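Local coordinates for protein dihydroorotate dehydrogenase (Schistosoma mansoni, PDB 6UY4) that probably catalyses the quinone-dependent oxidation of (S)-dihydroorotate to orotate in de novo pyrimidine biosynthesis, using FMN as cofactor, at residues F82-L88 and G106-E111; I334-A340 and K367-I372. All blocks are in the same frame, centred on the assembly; numbering follows the deposited sequence.

Contact 1 (F82-L88 and G106-E111)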
loop_
_atom_site.group_PDB
_atom_site.type_symbol
_atom_site.label_atom_id
_atom_site.label_comp_id
_atom_site.label_asym_id
_atom_site.label_seq_id
_atom_site.Cartn_x
_atom_site.Cartn_y
_atom_site.Cartn_z
ATOM N N PHE A 82 -7.038 -2.109 -16.494
ATOM C CA PHE A 82 -7.529 -2.397 -15.154
ATOM C C PHE A 82 -9.026 -2.665 -15.212
ATOM O O PHE A 82 -9.771 -1.915 -15.854
ATOM C CB PHE A 82 -7.240 -1.239 -14.196
ATOM C CG PHE A 82 -5.798 -1.130 -13.784
ATOM C CD1 PHE A 82 -4.868 -0.531 -14.616
ATOM C CD2 PHE A 82 -5.376 -1.617 -12.557
ATOM C CE1 PHE A 82 -3.542 -0.426 -14.236
ATOM C CE2 PHE A 82 -4.051 -1.515 -12.172
ATOM C CZ PHE A 82 -3.134 -0.918 -13.013
ATOM N N ASP A 83 -9.461 -3.736 -14.543
ATOM C CA ASP A 83 -10.887 -4.032 -14.468
ATOM C C ASP A 83 -11.645 -2.921 -13.752
ATOM O O ASP A 83 -12.799 -2.635 -14.093
ATOM C CB ASP A 83 -11.101 -5.373 -13.765
ATOM C CG ASP A 83 -12.533 -5.864 -13.856
ATOM O OD1 ASP A 83 -13.303 -5.333 -14.684
ATOM O OD2 ASP A 83 -12.889 -6.787 -13.094
ATOM N N HIS A 84 -11.013 -2.285 -12.774
ATOM C CA HIS A 84 -11.572 -1.156 -12.043
ATOM C C HIS A 84 -10.443 -0.513 -11.237
ATOM O O HIS A 84 -9.427 -1.159 -10.979
ATOM C CB HIS A 84 -12.726 -1.598 -11.125
ATOM C CG HIS A 84 -12.385 -2.748 -10.232
ATOM N ND1 HIS A 84 -11.786 -2.583 -9.003
ATOM C CD2 HIS A 84 -12.565 -4.081 -10.389
ATOM C CE1 HIS A 84 -11.611 -3.765 -8.440
ATOM N NE2 HIS A 84 -12.073 -4.690 -9.260
ATOM N N PRO A 85 -10.589 0.758 -10.848
ATOM C CA PRO A 85 -9.468 1.457 -10.195
ATOM C C PRO A 85 -9.151 0.980 -8.784
ATOM O O PRO A 85 -8.251 1.548 -8.154
ATOM C CB PRO A 85 -9.935 2.919 -10.183
ATOM C CG PRO A 85 -11.419 2.833 -10.194
ATOM C CD PRO A 85 -11.738 1.656 -11.066
ATOM N N ILE A 86 -9.829 -0.043 -8.267
ATOM C CA ILE A 86 -9.690 -0.456 -6.874
ATOM C C ILE A 86 -8.739 -1.640 -6.788
ATOM O O ILE A 86 -8.948 -2.666 -7.449
ATOM C CB ILE A 86 -11.056 -0.807 -6.264
ATOM C CG1 ILE A 86 -12.043 0.336 -6.492
ATOM C CG2 ILE A 86 -10.914 -1.111 -4.778
ATOM C CD1 ILE A 86 -13.461 -0.023 -6.159
ATOM N N GLY A 87 -7.702 -1.506 -5.960
ATOM C CA GLY A 87 -6.753 -2.577 -5.734
ATOM C C GLY A 87 -6.393 -2.680 -4.265
ATOM O O GLY A 87 -6.841 -1.883 -3.440
ATOM N N LEU A 88 -5.576 -3.681 -3.952
ATOM C CA LEU A 88 -5.131 -3.925 -2.585
ATOM C C LEU A 88 -3.766 -3.284 -2.366
ATOM O O LEU A 88 -2.824 -3.540 -3.124
ATOM C CB LEU A 88 -5.065 -5.423 -2.286
ATOM C CG LEU A 88 -4.671 -5.796 -0.856
ATOM C CD1 LEU A 88 -5.658 -5.212 0.142
ATOM C CD2 LEU A 88 -4.572 -7.304 -0.699
ATOM N N GLY A 106 -11.668 -9.930 -6.146
ATOM C CA GLY A 106 -12.337 -8.735 -6.619
ATOM C C GLY A 106 -11.415 -7.564 -6.890
ATOM O O GLY A 106 -11.763 -6.666 -7.662
ATOM N N PHE A 107 -10.244 -7.551 -6.256
ATOM C CA PHE A 107 -9.290 -6.474 -6.480
ATOM C C PHE A 107 -8.733 -6.540 -7.895
ATOM O O PHE A 107 -8.445 -7.619 -8.418
ATOM C CB PHE A 107 -8.146 -6.549 -5.470
ATOM C CG PHE A 107 -8.553 -6.229 -4.062
ATOM C CD1 PHE A 107 -8.874 -4.932 -3.699
ATOM C CD2 PHE A 107 -8.599 -7.220 -3.097
ATOM C CE1 PHE A 107 -9.243 -4.631 -2.401
ATOM C CE2 PHE A 107 -8.967 -6.926 -1.797
ATOM C CZ PHE A 107 -9.290 -5.630 -1.450
ATOM N N SER A 108 -8.581 -5.370 -8.518
ATOM C CA SER A 108 -8.045 -5.315 -9.870
ATOM C C SER A 108 -6.525 -5.380 -9.901
ATOM O O SER A 108 -5.957 -5.771 -10.927
ATOM C CB SER A 108 -8.513 -4.042 -10.575
ATOM O OG SER A 108 -8.006 -2.888 -9.929
ATOM N N HIS A 109 -5.856 -5.003 -8.814
ATOM C CA HIS A 109 -4.408 -5.116 -8.751
ATOM C C HIS A 109 -3.977 -5.321 -7.307
ATOM O O HIS A 109 -4.607 -4.816 -6.375
ATOM C CB HIS A 109 -3.711 -3.889 -9.357
ATOM C CG HIS A 109 -3.986 -2.609 -8.632
ATOM N ND1 HIS A 109 -5.109 -1.846 -8.868
ATOM C CD2 HIS A 109 -3.271 -1.947 -7.692
ATOM C CE1 HIS A 109 -5.079 -0.772 -8.097
ATOM N NE2 HIS A 109 -3.975 -0.811 -7.373
ATOM N N ILE A 110 -2.899 -6.084 -7.137
ATOM C CA ILE A 110 -2.309 -6.356 -5.833
ATOM C C ILE A 110 -0.891 -5.806 -5.830
ATOM O O ILE A 110 -0.143 -5.989 -6.796
ATOM C CB ILE A 110 -2.304 -7.865 -5.507
ATOM C CG1 ILE A 110 -3.682 -8.478 -5.761
ATOM C CG2 ILE A 110 -1.869 -8.101 -4.068
ATOM C CD1 ILE A 110 -4.776 -7.890 -4.907
ATOM N N GLU A 111 -0.524 -5.135 -4.745
ATOM C CA GLU A 111 0.807 -4.559 -4.586
ATOM C C GLU A 111 1.574 -5.434 -3.596
ATOM O O GLU A 111 1.495 -5.245 -2.382
ATOM C CB GLU A 111 0.721 -3.107 -4.123
ATOM C CG GLU A 111 2.062 -2.399 -4.012
ATOM C CD GLU A 111 1.914 -0.892 -3.919
ATOM O OE1 GLU A 111 1.155 -0.318 -4.729
ATOM O OE2 GLU A 111 2.552 -0.281 -3.034
#

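Contact 2 (I334-A340 and K367-I372)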
loop_
_atom_site.group_PDB
_atom_site.type_symbol
_atom_site.label_atom_id
_atom_site.label_comp_id
_atom_site.label_asym_id
_atom_site.label_seq_id
_atom_site.Cartn_x
_atom_site.Cartn_y
_atom_site.Cartn_z
ATOM N N ILE A 334 -10.242 4.348 2.663
ATOM C CA ILE A 334 -11.356 4.064 1.764
ATOM C C ILE A 334 -12.188 2.945 2.382
ATOM O O ILE A 334 -11.727 1.808 2.497
ATOM C CB ILE A 334 -10.871 3.684 0.362
ATOM C CG1 ILE A 334 -10.255 4.896 -0.334
ATOM C CG2 ILE A 334 -12.018 3.123 -0.463
ATOM C CD1 ILE A 334 -9.810 4.616 -1.747
ATOM N N SER A 335 -13.420 3.267 2.781
ATOM C CA SER A 335 -14.334 2.280 3.338
ATOM C C SER A 335 -15.623 2.109 2.547
ATOM O O SER A 335 -16.329 1.119 2.768
ATOM C CB SER A 335 -14.692 2.635 4.790
ATOM O OG SER A 335 -13.552 2.571 5.629
ATOM N N CYS A 336 -15.951 3.030 1.645
ATOM C CA CYS A 336 -17.144 2.920 0.819
ATOM C C CYS A 336 -16.828 3.525 -0.547
ATOM O O CYS A 336 -15.671 3.840 -0.853
ATOM C CB CYS A 336 -18.342 3.589 1.506
ATOM S SG CYS A 336 -18.157 5.359 1.777
ATOM N N GLY A 337 -17.867 3.693 -1.372
ATOM C CA GLY A 337 -17.648 4.142 -2.737
ATOM C C GLY A 337 -17.367 5.631 -2.834
ATOM O O GLY A 337 -16.564 6.065 -3.662
ATOM N N GLU A 338 -18.023 6.434 -1.992
ATOM C CA GLU A 338 -17.844 7.880 -2.079
ATOM C C GLU A 338 -16.452 8.299 -1.625
ATOM O O GLU A 338 -15.956 9.347 -2.050
ATOM C CB GLU A 338 -18.922 8.592 -1.263
ATOM C CG GLU A 338 -18.747 8.499 0.239
ATOM C CD GLU A 338 -19.727 9.377 0.992
ATOM O OE1 GLU A 338 -20.463 10.147 0.339
ATOM O OE2 GLU A 338 -19.762 9.299 2.239
ATOM N N ASP A 339 -15.802 7.495 -0.778
ATOM C CA ASP A 339 -14.423 7.787 -0.408
ATOM C C ASP A 339 -13.497 7.631 -1.605
ATOM O O ASP A 339 -12.652 8.494 -1.870
ATOM C CB ASP A 339 -13.969 6.881 0.737
ATOM C CG ASP A 339 -14.802 7.054 1.989
ATOM O OD1 ASP A 339 -15.203 6.030 2.580
ATOM O OD2 ASP A 339 -15.068 8.212 2.374
ATOM N N ALA A 340 -13.643 6.528 -2.344
ATOM C CA ALA A 340 -12.825 6.323 -3.534
ATOM C C ALA A 340 -13.134 7.366 -4.598
ATOM O O ALA A 340 -12.232 7.826 -5.309
ATOM C CB ALA A 340 -13.040 4.913 -4.084
ATOM N N LYS A 367 -17.765 -4.189 -3.537
ATOM C CA LYS A 367 -18.718 -3.279 -2.908
ATOM C C LYS A 367 -18.438 -1.838 -3.309
ATOM O O LYS A 367 -19.323 -1.134 -3.807
ATOM C CB LYS A 367 -18.669 -3.424 -1.387
ATOM C CG LYS A 367 -19.555 -2.432 -0.648
ATOM C CD LYS A 367 -19.064 -2.188 0.772
ATOM C CE LYS A 367 -19.952 -1.190 1.498
ATOM N NZ LYS A 367 -19.332 -0.701 2.760
ATOM N N VAL A 368 -17.198 -1.386 -3.097
ATOM C CA VAL A 368 -16.825 -0.016 -3.443
ATOM C C VAL A 368 -17.030 0.232 -4.932
ATOM O O VAL A 368 -17.484 1.307 -5.343
ATOM C CB VAL A 368 -15.371 0.264 -3.019
ATOM C CG1 VAL A 368 -14.991 1.706 -3.324
ATOM C CG2 VAL A 368 -15.179 -0.046 -1.543
ATOM N N ALA A 369 -16.703 -0.763 -5.761
ATOM C CA ALA A 369 -16.877 -0.631 -7.204
ATOM C C ALA A 369 -18.342 -0.413 -7.563
ATOM O O ALA A 369 -18.670 0.450 -8.387
ATOM C CB ALA A 369 -16.325 -1.871 -7.908
ATOM N N ARG A 370 -19.237 -1.195 -6.953
ATOM C CA ARG A 370 -20.667 -1.027 -7.188
ATOM C C ARG A 370 -21.115 0.388 -6.845
ATOM O O ARG A 370 -21.840 1.028 -7.617
ATOM C CB ARG A 370 -21.456 -2.047 -6.366
ATOM C CG ARG A 370 -21.281 -3.492 -6.805
ATOM C CD ARG A 370 -21.720 -4.448 -5.706
ATOM N NE ARG A 370 -23.033 -4.098 -5.169
ATOM N N GLU A 371 -20.682 0.896 -5.688
ATOM C CA GLU A 371 -21.120 2.214 -5.243
ATOM C C GLU A 371 -20.613 3.312 -6.170
ATOM O O GLU A 371 -21.329 4.282 -6.441
ATOM C CB GLU A 371 -20.650 2.468 -3.811
ATOM C CG GLU A 371 -21.037 1.380 -2.828
ATOM C CD GLU A 371 -20.688 1.738 -1.398
ATOM O OE1 GLU A 371 -21.178 2.776 -0.907
ATOM O OE2 GLU A 371 -19.917 0.986 -0.768
ATOM N N ILE A 372 -19.378 3.181 -6.658
ATOM C CA ILE A 372 -18.841 4.162 -7.599
ATOM C C ILE A 372 -19.684 4.193 -8.868
ATOM O O ILE A 372 -20.030 5.263 -9.381
ATOM C CB ILE A 372 -17.364 3.857 -7.913
ATOM C CG1 ILE A 372 -16.497 4.023 -6.664
ATOM C CG2 ILE A 372 -16.861 4.758 -9.030
ATOM C CD1 ILE A 372 -15.028 3.754 -6.914
#

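Contact 1 (F82-L88 and G106-E111)
Strands 86-88 and 109-111 run parallel here, 34° apart, as the first two strands of the TIM barrel that binds FMN. L88 N donates to H109 O (2.8 Å), and E111 N donates to L88 O (3.2 Å), so the backbone of L88 is paired on both sides of I110. Two residues earlier, I86 O accepts from S108 N at 2.9 Å. S108 OG lies 2.5 Å from H84 O and 2.7 Å from I86 O. Its single proton can serve either carbonyl. The same OG accepts from H109 ND1 (3.3 Å). H84 NE2 donates to G106 O (2.6 Å), in the Schellman motif that ends helix 99-105, while H84 ND1 accepts from I86 N (3.3 Å). Both imidazole nitrogens of H84 are thus used.

G87 lets the strands close up. Its CA sits over the H109 ring, 3.6 Å from the centroid, where a CB would clash with CE1. The F82 edge meets the H109 ring in an offset edge-to-face pair, and L88 CB lies over the F107 ring. H109 NE2 and E111 OE1 both bond to Q352 NE2, while E111 also bonds to Y196 and N169, and its side chain is about 5 Å from FMN.

Strand 350-353 bonds to G87, and strand 165-170 touches H109 and I110. Helix 99-105 packs on L88 and I110, and helix 364-376 on I86 and F107.

Contact 2 (I334-A340 and K367-I372)
I334 begins the segment with a loose apolar touch, its CG2 4.4 Å from V368 CG1. Its side chain is about 5 Å from FMN, next to the FMN-binding G333. S335 turns its CB away from helix 364-376. Its N donates to D339 OD1 (3.3 Å), which ties the loop to the first turn of the helix that follows. S335 O lies 3.5 Å from K367 NZ. Q360 serves both, since its NE2 bonds to S335 O and its OE1 to K367 NZ. C336 is the N-cap residue of helix 337-346. Its O comes within 3.3 Å of V368 CG1, and its N makes a weak hydrogen bond to D339 OD1 (3.2 Å). In this TIM barrel the loop leads from strand 328-331 into helix 337-346, on the FMN side, and helix 364-376 comes after strand 350-353 and short helix 355-360. G337 is the point of closest backbone approach, its CA 4.3 Å from V368 CA. A CB here would run into E371 CB. The E371 carboxylate faces the start of the helix, with CD 3.4 Å from G337 N, and its OE2 forms a long salt bridge to K367 NZ (4.0 Å). G337 O lies against I372 CG1 (3.6 Å). A340 points its CB between two side chains of the facing helix, 3.8 Å from V368 CG1 and 3.6 Å from I372 CD1.

Both segments of contact 1 precede those of contact 2 in the sequence. Both contacts belong to one TIM barrel, and their centres are 13 Å apart. Contact 1 joins strands 86-88 and 109-115, the two ends of the parallel sheet as it closes into a barrel. Contact 2 packs helices 337-346 and 364-376 outside that sheet. They meet through I86, whose CD1 lies 3.3 Å from A369 N, 3.7 Å from V368 CG1 and 4.2 Å from I372 CD1. Strand 350-353 lies beside 86-88 in the sheet. Each contact brings one side chain, E111 or I334, close to the bound FMN, so both border the cofactor site.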